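Local coordinates for D-3-phosphoglycerate dehydrogenase (Sulfolobus tokodaii, PDB 2EKL), which probably catalyses the NAD-dependent oxidation of 3-phospho-D-glycerate to 3-phosphohydroxypyruvate, a step of serine biosynthesis, at residues A[100-105]-A[150-155]. Residues are numbered along the deposited sequence; the frame is centred on the assembly and turned at random.
Sequences ASTDSA and FGRIGT. With NAD (nicotinamide-adenine-dinucleotide), chain B.
Thr102 against Arg152 and Ala105 against Ile153 join two helix starts along one NAD, a worked example of helix N-termini packed together beside a shared cofactor, its pyrophosphate on the second start and its nicotinamide near the first. Ser101, the N-cap residue of helix 102-118, has its OG against the nicotinamide ring, 3.2 Å from C5N of NAD. One residue on, the two branches of Thr102 divide the work. OG1, which is hydrogen-bonded to Gly99 O, meets the aliphatic shaft of Arg152 at 3.7 Å from CD, the two side chains crossing at about a right angle; CG2, anti to the backbone N, rests against the Arg152 carbonyl and lies 4.0 Å from Ile153 CG1. With an alanine at Thr102, Gly99 O would probably lose its hydroxyl mate and a gap would be likely to open beside the arginine shaft. Ala105, a turn later, presses its CB on Ile153 CD1 at 3.5 Å, a tight carbon pair that also borders the nicotinamide.

On the 150-155 side, the turn at Gly151 and Gly154, consistent with the GxGxxG motif of Rossmann folds, holds the pyrophosphate. The amides of Arg152 and Ile153 give nearly straight bonds to O1A and O1N (174° and 172°), and Arg152 NH1 reaches O2N in the guanidinium plane, more bent at 146°. The helix start and the arginine would both favour the phosphate charge. Gly151 CA passes 3.3 Å from O5B, where a side chain would clash.

Helix 152-163 follows strand 144-148 of the parallel nucleotide-binding sheet, while helix 289-309 packs on Ser101 and Ser104, and the second subunit reaches Ser104 through its Glu139.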
loop_
_atom_site.group_PDB
_atom_site.type_symbol
_atom_site.label_atom_id
_atom_site.label_comp_id
_atom_site.label_asym_id
_atom_site.label_seq_id
_atom_site.Cartn_x
_atom_site.Cartn_y
_atom_site.Cartn_z
ATOM N N ALA A 100 12.128 17.175 -3.596
ATOM C CA ALA A 100 12.996 16.030 -3.861
ATOM C C ALA A 100 12.445 14.644 -3.511
ATOM O O ALA A 100 12.881 13.644 -4.082
ATOM C CB ALA A 100 14.327 16.230 -3.156
ATOM N N SER A 101 11.490 14.574 -2.591
ATOM C CA SER A 101 10.961 13.276 -2.186
ATOM C C SER A 101 9.506 13.017 -2.567
ATOM O O SER A 101 8.916 12.030 -2.123
ATOM C CB SER A 101 11.107 13.113 -0.673
ATOM O OG SER A 101 10.199 13.951 0.019
ATOM N N THR A 102 8.937 13.884 -3.397
ATOM C CA THR A 102 7.537 13.756 -3.797
ATOM C C THR A 102 7.018 12.342 -4.061
ATOM O O THR A 102 6.103 11.885 -3.376
ATOM C CB THR A 102 7.230 14.625 -5.039
ATOM O OG1 THR A 102 7.511 15.999 -4.743
ATOM C CG2 THR A 102 5.762 14.492 -5.435
ATOM N N ASP A 103 7.589 11.641 -5.038
ATOM C CA ASP A 103 7.090 10.301 -5.356
ATOM C C ASP A 103 7.199 9.301 -4.212
ATOM O O ASP A 103 6.347 8.423 -4.068
ATOM C CB ASP A 103 7.776 9.738 -6.610
ATOM C CG ASP A 103 7.364 10.467 -7.884
ATOM O OD1 ASP A 103 6.221 10.977 -7.951
ATOM O OD2 ASP A 103 8.181 10.518 -8.830
ATOM N N SER A 104 8.242 9.418 -3.401
ATOM C CA SER A 104 8.387 8.502 -2.276
ATOM C C SER A 104 7.301 8.768 -1.233
ATOM O O SER A 104 6.763 7.836 -0.634
ATOM C CB SER A 104 9.778 8.638 -1.657
ATOM O OG SER A 104 10.746 8.043 -2.511
ATOM N N ALA A 105 6.965 10.038 -1.029
ATOM C CA ALA A 105 5.926 10.394 -0.061
ATOM C C ALA A 105 4.559 9.967 -0.597
ATOM O O ALA A 105 3.705 9.491 0.156
ATOM C CB ALA A 105 5.950 11.907 0.215
ATOM N N PHE A 150 -3.634 20.217 -2.143
ATOM C CA PHE A 150 -3.452 19.709 -3.499
ATOM C C PHE A 150 -2.179 20.224 -4.165
ATOM O O PHE A 150 -2.238 20.862 -5.217
ATOM C CB PHE A 150 -4.684 20.097 -4.333
ATOM C CG PHE A 150 -4.927 19.215 -5.521
ATOM C CD1 PHE A 150 -5.242 17.869 -5.351
ATOM C CD2 PHE A 150 -4.874 19.734 -6.811
ATOM C CE1 PHE A 150 -5.504 17.050 -6.453
ATOM C CE2 PHE A 150 -5.133 18.929 -7.916
ATOM C CZ PHE A 150 -5.449 17.586 -7.738
ATOM N N GLY A 151 -1.033 19.944 -3.551
ATOM C CA GLY A 151 0.235 20.384 -4.103
ATOM C C GLY A 151 0.950 19.274 -4.848
ATOM O O GLY A 151 0.313 18.449 -5.493
ATOM N N ARG A 152 2.278 19.249 -4.756
ATOM C CA ARG A 152 3.071 18.233 -5.438
ATOM C C ARG A 152 2.600 16.819 -5.108
ATOM O O ARG A 152 2.299 16.022 -5.997
ATOM C CB ARG A 152 4.546 18.338 -5.040
ATOM C CG ARG A 152 5.205 19.690 -5.265
ATOM C CD ARG A 152 6.712 19.549 -5.124
ATOM N NE ARG A 152 7.414 20.831 -5.142
ATOM C CZ ARG A 152 7.552 21.625 -4.086
ATOM N NH1 ARG A 152 7.037 21.274 -2.914
ATOM N NH2 ARG A 152 8.217 22.767 -4.199
ATOM N N ILE A 153 2.556 16.512 -3.816
ATOM C CA ILE A 153 2.151 15.191 -3.352
ATOM C C ILE A 153 0.652 14.945 -3.468
ATOM O O ILE A 153 0.229 13.909 -3.978
ATOM C CB ILE A 153 2.604 14.976 -1.890
ATOM C CG1 ILE A 153 4.132 15.013 -1.828
ATOM C CG2 ILE A 153 2.087 13.640 -1.356
ATOM C CD1 ILE A 153 4.683 15.062 -0.423
ATOM N N GLY A 154 -0.148 15.901 -3.008
ATOM C CA GLY A 154 -1.589 15.744 -3.077
ATOM C C GLY A 154 -2.097 15.455 -4.479
ATOM O O GLY A 154 -2.974 14.614 -4.671
ATOM N N THR A 155 -1.547 16.148 -5.469
ATOM C CA THR A 155 -1.977 15.938 -6.844
ATOM C C THR A 155 -1.723 14.510 -7.311
ATOM O O THR A 155 -2.596 13.884 -7.907
ATOM C CB THR A 155 -1.270 16.914 -7.809
ATOM O OG1 THR A 155 -1.630 18.260 -7.467
ATOM C CG2 THR A 155 -1.689 16.634 -9.252
HETATM P PA NAD B . 3.258 21.670 -1.600
HETATM O O1A NAD B . 3.504 21.299 -3.005
HETATM O O2A NAD B . 3.762 23.035 -1.160
HETATM O O5B NAD B . 1.680 21.532 -1.355
HETATM C C5B NAD B . 1.138 21.873 -0.089
HETATM C C4B NAD B . -0.402 22.342 -0.435
HETATM O O4B NAD B . -1.215 22.349 0.750
HETATM C C3B NAD B . -0.398 23.719 -1.179
HETATM O O3B NAD B . -1.124 23.659 -2.405
HETATM C C2B NAD B . -0.944 24.665 -0.102
HETATM O O2B NAD B . -1.568 25.853 -0.525
HETATM C C1B NAD B . -1.791 23.691 0.631
HETATM N N9A NAD B . -2.258 24.180 1.967
HETATM C C8A NAD B . -1.587 24.869 2.967
HETATM N N7A NAD B . -2.429 25.100 4.002
HETATM C C5A NAD B . -3.633 24.569 3.688
HETATM C C6A NAD B . -4.923 24.476 4.346
HETATM N N6A NAD B . -5.114 24.993 5.549
HETATM N N1A NAD B . -6.017 23.816 3.691
HETATM C C2A NAD B . -5.873 23.238 2.388
HETATM N N3A NAD B . -4.618 23.327 1.743
HETATM C C4A NAD B . -3.532 23.978 2.387
HETATM O O3 NAD B . 3.967 20.599 -0.629
HETATM P PN NAD B . 4.242 19.024 -0.844
HETATM O O1N NAD B . 3.158 18.431 -1.643
HETATM O O2N NAD B . 5.606 18.962 -1.446
HETATM O O5D NAD B . 4.289 18.602 0.674
HETATM C C5D NAD B . 3.083 18.401 1.379
HETATM C C4D NAD B . 3.340 18.035 2.826
HETATM O O4D NAD B . 4.016 16.797 2.948
HETATM C C3D NAD B . 4.199 19.036 3.651
HETATM O O3D NAD B . 3.653 19.223 4.966
HETATM C C2D NAD B . 5.555 18.429 3.626
HETATM O O2D NAD B . 6.431 19.008 4.573
HETATM C C1D NAD B . 5.138 16.994 3.789
HETATM N N1N NAD B . 6.128 15.935 3.442
HETATM C C2N NAD B . 6.287 14.842 4.351
HETATM C C3N NAD B . 7.228 13.817 4.039
HETATM C C7N NAD B . 7.394 12.679 4.973
HETATM O O7N NAD B . 8.630 12.168 5.099
HETATM N N7N NAD B . 6.412 12.143 5.683
HETATM C C4N NAD B . 8.004 13.937 2.775
HETATM C C5N NAD B . 7.833 15.052 1.862
HETATM C C6N NAD B . 6.879 16.061 2.210
#